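Local coordinates for putative glucoamylase (Bacteroides uniformis, PDB 4GL3), which is a putative glucoamylase, a hydrolase that probably cleaves glucose units from starch-like or related glucans, at residues S127-Q139 with R152-W164. Numbering follows the deposited sequence. Where two conformers were deposited one is given.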
loop_
_atom_site.group_PDB
_atom_site.type_symbol
_atom_site.label_atom_id
_atom_site.label_comp_id
_atom_site.label_asym_id
_atom_site.label_seq_id
_atom_site.Cartn_x
_atom_site.Cartn_y
_atom_site.Cartn_z
ATOM N N SER A 127 -9.001 1.892 5.510
ATOM C CA SER A 127 -8.761 2.765 6.678
ATOM C C SER A 127 -7.444 2.395 7.368
ATOM O O SER A 127 -6.750 3.260 7.885
ATOM C CB SER A 127 -9.914 2.657 7.691
ATOM O OG SER A 127 -11.084 3.270 7.183
ATOM N N ALA A 128 -7.110 1.090 7.375
ATOM C CA ALA A 128 -5.856 0.594 7.960
ATOM C C ALA A 128 -4.645 1.169 7.184
ATOM O O ALA A 128 -3.649 1.529 7.790
ATOM C CB ALA A 128 -5.813 -0.942 7.977
ATOM N N PHE A 129 -4.742 1.256 5.862
ATOM C CA PHE A 129 -3.670 1.830 5.072
ATOM C C PHE A 129 -3.534 3.327 5.364
ATOM O O PHE A 129 -2.397 3.875 5.459
ATOM C CB PHE A 129 -3.875 1.566 3.590
ATOM C CG PHE A 129 -3.886 0.108 3.214
ATOM C CD1 PHE A 129 -3.082 -0.837 3.883
ATOM C CD2 PHE A 129 -4.661 -0.313 2.155
ATOM C CE1 PHE A 129 -3.080 -2.193 3.487
ATOM C CE2 PHE A 129 -4.687 -1.661 1.774
ATOM C CZ PHE A 129 -3.923 -2.589 2.458
HETATM N N MSE A 130 -4.665 3.991 5.611
HETATM C CA MSE A 130 -4.609 5.398 6.058
HETATM C C MSE A 130 -3.892 5.486 7.422
HETATM O O MSE A 130 -3.023 6.343 7.600
HETATM C CB MSE A 130 -5.992 6.085 6.076
HETATM C CG MSE A 130 -5.956 7.463 6.752
HETATM SE SE MSE A 130 -4.898 8.734 5.757
HETATM C CE MSE A 130 -6.074 8.948 4.289
ATOM N N PHE A 131 -4.248 4.627 8.385
ATOM C CA PHE A 131 -3.604 4.664 9.713
ATOM C C PHE A 131 -2.127 4.281 9.633
ATOM O O PHE A 131 -1.320 4.766 10.388
ATOM C CB PHE A 131 -4.375 3.819 10.741
ATOM C CG PHE A 131 -5.586 4.540 11.312
ATOM C CD1 PHE A 131 -5.426 5.662 12.056
ATOM C CD2 PHE A 131 -6.868 4.143 10.993
ATOM C CE1 PHE A 131 -6.505 6.402 12.529
ATOM C CE2 PHE A 131 -7.966 4.834 11.485
ATOM C CZ PHE A 131 -7.776 5.978 12.247
ATOM N N GLU A 132 -1.776 3.396 8.714
ATOM C CA GLU A 132 -0.350 3.069 8.488
ATOM C C GLU A 132 0.440 4.358 8.196
ATOM O O GLU A 132 1.412 4.707 8.874
ATOM C CB GLU A 132 -0.233 2.008 7.371
ATOM C CG GLU A 132 1.183 1.499 7.097
ATOM C CD GLU A 132 1.216 0.483 5.964
ATOM O OE1 GLU A 132 0.177 0.218 5.298
ATOM O OE2 GLU A 132 2.291 -0.079 5.722
ATOM N N GLY A 133 -0.051 5.147 7.260
ATOM C CA GLY A 133 0.508 6.458 7.042
ATOM C C GLY A 133 0.402 7.465 8.183
ATOM O O GLY A 133 1.368 8.146 8.482
ATOM N N LEU A 134 -0.763 7.575 8.825
ATOM C CA LEU A 134 -0.942 8.571 9.883
ATOM C C LEU A 134 -0.057 8.244 11.079
ATOM O O LEU A 134 0.469 9.162 11.724
ATOM C CB LEU A 134 -2.405 8.762 10.300
ATOM C CG LEU A 134 -3.415 9.333 9.262
ATOM C CD1 LEU A 134 -4.831 9.381 9.903
ATOM C CD2 LEU A 134 -2.995 10.709 8.733
ATOM N N LEU A 135 0.172 6.960 11.372
ATOM C CA LEU A 135 1.018 6.677 12.546
ATOM C C LEU A 135 2.508 7.024 12.262
ATOM O O LEU A 135 3.193 7.519 13.150
ATOM C CB LEU A 135 0.818 5.259 13.087
ATOM C CG LEU A 135 -0.550 4.942 13.702
ATOM C CD1 LEU A 135 -0.489 3.537 14.297
ATOM C CD2 LEU A 135 -0.962 5.932 14.777
ATOM N N ALA A 136 2.967 6.792 11.027
ATOM C CA ALA A 136 4.265 7.271 10.556
ATOM C C ALA A 136 4.322 8.789 10.683
ATOM O O ALA A 136 5.281 9.330 11.234
ATOM C CB ALA A 136 4.547 6.827 9.110
ATOM N N ALA A 137 3.295 9.490 10.217
ATOM C CA ALA A 137 3.289 10.972 10.310
ATOM C C ALA A 137 3.328 11.454 11.762
ATOM O O ALA A 137 4.049 12.390 12.087
ATOM C CB ALA A 137 2.090 11.560 9.558
ATOM N N HIS A 138 2.578 10.796 12.651
ATOM C CA HIS A 138 2.639 11.087 14.096
ATOM C C HIS A 138 4.078 11.024 14.651
ATOM O O HIS A 138 4.465 11.822 15.465
ATOM C CB HIS A 138 1.723 10.115 14.899
ATOM C CG HIS A 138 1.618 10.446 16.352
ATOM N ND1 HIS A 138 2.538 10.002 17.283
ATOM C CD2 HIS A 138 0.703 11.174 17.043
ATOM C CE1 HIS A 138 2.217 10.476 18.480
ATOM N NE2 HIS A 138 1.108 11.191 18.367
ATOM N N GLN A 139 4.850 10.068 14.183
ATOM C CA GLN A 139 6.215 9.878 14.637
ATOM C C GLN A 139 7.205 10.774 13.927
ATOM O O GLN A 139 8.342 10.897 14.388
ATOM C CB GLN A 139 6.631 8.401 14.469
ATOM C CG GLN A 139 5.746 7.463 15.285
ATOM C CD GLN A 139 5.815 7.735 16.782
ATOM O OE1 GLN A 139 4.907 8.350 17.365
ATOM N NE2 GLN A 139 6.923 7.328 17.406
ATOM N N ARG A 152 -0.179 16.025 15.497
ATOM C CA ARG A 152 -0.056 14.873 16.408
ATOM C C ARG A 152 -1.313 14.642 17.232
ATOM O O ARG A 152 -1.722 13.493 17.418
ATOM C CB ARG A 152 1.168 15.045 17.362
ATOM C CG ARG A 152 2.523 14.913 16.655
ATOM C CD ARG A 152 3.669 14.750 17.636
ATOM N NE ARG A 152 3.645 15.736 18.734
ATOM C CZ ARG A 152 4.068 16.992 18.647
ATOM N NH1 ARG A 152 4.567 17.474 17.510
ATOM N NH2 ARG A 152 4.000 17.789 19.713
ATOM N N GLY A 153 -1.892 15.723 17.755
ATOM C CA GLY A 153 -3.131 15.657 18.565
ATOM C C GLY A 153 -4.295 15.078 17.792
ATOM O O GLY A 153 -5.030 14.197 18.294
ATOM N N ILE A 154 -4.459 15.554 16.554
ATOM C CA ILE A 154 -5.541 15.091 15.734
ATOM C C ILE A 154 -5.319 13.637 15.405
ATOM O O ILE A 154 -6.243 12.842 15.503
ATOM C CB ILE A 154 -5.745 15.903 14.420
ATOM C CG1 ILE A 154 -6.299 17.322 14.744
ATOM C CG2 ILE A 154 -6.691 15.140 13.463
ATOM C CD1 ILE A 154 -6.331 18.304 13.557
ATOM N N ILE A 155 -4.097 13.262 15.013
ATOM C CA ILE A 155 -3.834 11.865 14.614
ATOM C C ILE A 155 -4.063 10.951 15.829
ATOM O O ILE A 155 -4.646 9.907 15.695
ATOM C CB ILE A 155 -2.403 11.659 14.046
ATOM C CG1 ILE A 155 -2.297 12.278 12.636
ATOM C CG2 ILE A 155 -2.036 10.181 14.036
ATOM C CD1 ILE A 155 -0.904 12.340 12.036
ATOM N N ASN A 156 -3.606 11.365 17.013
ATOM C CA ASN A 156 -3.737 10.482 18.161
ATOM C C ASN A 156 -5.224 10.238 18.477
ATOM O O ASN A 156 -5.594 9.146 18.812
ATOM C CB ASN A 156 -3.046 11.028 19.398
ATOM C CG ASN A 156 -2.889 9.948 20.481
ATOM O OD1 ASN A 156 -2.271 8.881 20.270
ATOM N ND2 ASN A 156 -3.457 10.204 21.597
ATOM N N ASN A 157 -6.044 11.287 18.377
ATOM C CA ASN A 157 -7.480 11.159 18.588
ATOM C C ASN A 157 -8.169 10.265 17.540
ATOM O O ASN A 157 -8.988 9.396 17.885
ATOM C CB ASN A 157 -8.113 12.552 18.636
ATOM C CG ASN A 157 -9.586 12.504 18.883
ATOM O OD1 ASN A 157 -10.372 12.713 17.955
ATOM N ND2 ASN A 157 -9.977 12.182 20.112
ATOM N N LEU A 158 -7.835 10.446 16.264
ATOM C CA LEU A 158 -8.303 9.533 15.204
ATOM C C LEU A 158 -7.905 8.099 15.489
ATOM O O LEU A 158 -8.728 7.155 15.395
ATOM C CB LEU A 158 -7.765 9.946 13.824
ATOM C CG LEU A 158 -8.369 11.195 13.208
ATOM C CD1 LEU A 158 -7.657 11.486 11.889
ATOM C CD2 LEU A 158 -9.863 11.006 12.988
ATOM N N TRP A 159 -6.643 7.908 15.855
ATOM C CA TRP A 159 -6.164 6.563 16.167
ATOM C C TRP A 159 -6.940 5.960 17.355
ATOM O O TRP A 159 -7.355 4.812 17.281
ATOM C CB TRP A 159 -4.661 6.611 16.444
ATOM C CG TRP A 159 -4.037 5.389 17.047
ATOM C CD1 TRP A 159 -3.281 5.350 18.197
ATOM C CD2 TRP A 159 -4.004 4.062 16.510
ATOM N NE1 TRP A 159 -2.815 4.074 18.417
ATOM C CE2 TRP A 159 -3.246 3.269 17.398
ATOM C CE3 TRP A 159 -4.578 3.451 15.398
ATOM C CZ2 TRP A 159 -3.070 1.909 17.213
ATOM C CZ3 TRP A 159 -4.377 2.098 15.197
ATOM C CH2 TRP A 159 -3.635 1.333 16.111
ATOM N N ARG A 160 -7.140 6.730 18.435
ATOM C CA ARG A 160 -7.886 6.220 19.583
ATOM C C ARG A 160 -9.394 5.955 19.267
ATOM O O ARG A 160 -9.994 5.083 19.878
ATOM C CB ARG A 160 -7.745 7.119 20.806
ATOM C CG ARG A 160 -6.317 7.156 21.383
ATOM C CD ARG A 160 -6.211 8.212 22.470
ATOM N NE ARG A 160 -7.020 7.780 23.599
ATOM C CZ ARG A 160 -6.647 6.862 24.483
ATOM N NH1 ARG A 160 -5.455 6.270 24.406
ATOM N NH2 ARG A 160 -7.488 6.530 25.433
ATOM N N GLN A 161 -9.934 6.615 18.255
ATOM C CA GLN A 161 -11.353 6.457 17.892
ATOM C C GLN A 161 -11.625 5.304 16.900
ATOM O O GLN A 161 -12.802 4.996 16.638
ATOM C CB GLN A 161 -11.915 7.779 17.366
ATOM C CG GLN A 161 -12.070 8.883 18.383
ATOM C CD GLN A 161 -12.816 10.127 17.809
ATOM O OE1 GLN A 161 -12.786 10.409 16.603
ATOM N NE2 GLN A 161 -13.504 10.849 18.671
ATOM N N ALA A 162 -10.566 4.652 16.381
ATOM C CA ALA A 162 -10.729 3.607 15.367
ATOM C C ALA A 162 -11.123 2.309 16.083
ATOM O O ALA A 162 -10.300 1.741 16.789
ATOM C CB ALA A 162 -9.474 3.398 14.539
ATOM N N GLU A 163 -12.374 1.847 15.868
ATOM C CA GLU A 163 -12.963 0.724 16.648
ATOM C C GLU A 163 -12.703 -0.645 16.007
ATOM O O GLU A 163 -13.623 -1.327 15.534
ATOM C CB GLU A 163 -14.467 0.925 16.847
ATOM C CG GLU A 163 -14.865 2.144 17.676
ATOM C CD GLU A 163 -16.354 2.430 17.522
ATOM O OE1 GLU A 163 -17.178 1.475 17.642
ATOM O OE2 GLU A 163 -16.689 3.592 17.211
ATOM N N TRP A 164 -11.439 -1.058 16.003
ATOM C CA TRP A 164 -11.055 -2.322 15.334
ATOM C C TRP A 164 -11.930 -3.506 15.798
ATOM O O TRP A 164 -12.427 -4.282 14.968
ATOM C CB TRP A 164 -9.554 -2.620 15.555
ATOM C CG TRP A 164 -8.706 -1.467 15.125
ATOM C CD1 TRP A 164 -8.140 -0.536 15.920
ATOM C CD2 TRP A 164 -8.377 -1.112 13.780
ATOM N NE1 TRP A 164 -7.504 0.423 15.166
ATOM C CE2 TRP A 164 -7.623 0.084 13.840
ATOM C CE3 TRP A 164 -8.669 -1.672 12.526
ATOM C CZ2 TRP A 164 -7.157 0.738 12.687
ATOM C CZ3 TRP A 164 -8.227 -1.031 11.377
ATOM C CH2 TRP A 164 -7.475 0.179 11.458
#
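F131 pushes its ring into the C-terminal end of helix 146-161, where the chain turns off, so that CZ lies 3.5 Å from the backbone O of L158 and CE2 lies 3.7 Å from A162 CB. Its flanks meet two tryptophans, W159 and W164, in an aromatic cluster without stacking: the F131 plane is inclined at 57° to the six-membered ring of W159 and at 71° to that of W164. Cut back to an alanine, this position would probably lose the ring lying between the two indoles and take away the surface against which A162 CB packs. W159 also illustrates the CH-pi contact, with L135 CD1 standing 4.0 Å from the centroid of its six-membered ring, almost on the ring normal. The indole of W159 swings out opposite its own backbone N and so lies under that methyl, while NE1 makes a hydrogen bond to D405 OD2. Farther along, I155 CD1 packs 3.5 Å from L134 O, and H138 brings the edge of its imidazole to R152 O. The ring's turn is held by ND1 donating in the ring plane to Q139 OE1 (2.9 Å), with R152 CG over one face. The two successive helices, antiparallel in sense but well inclined (142° between their N-to-C directions), form a helical hairpin; helix 75-90 packs on L134, and helix 197-205 on A128 and F131.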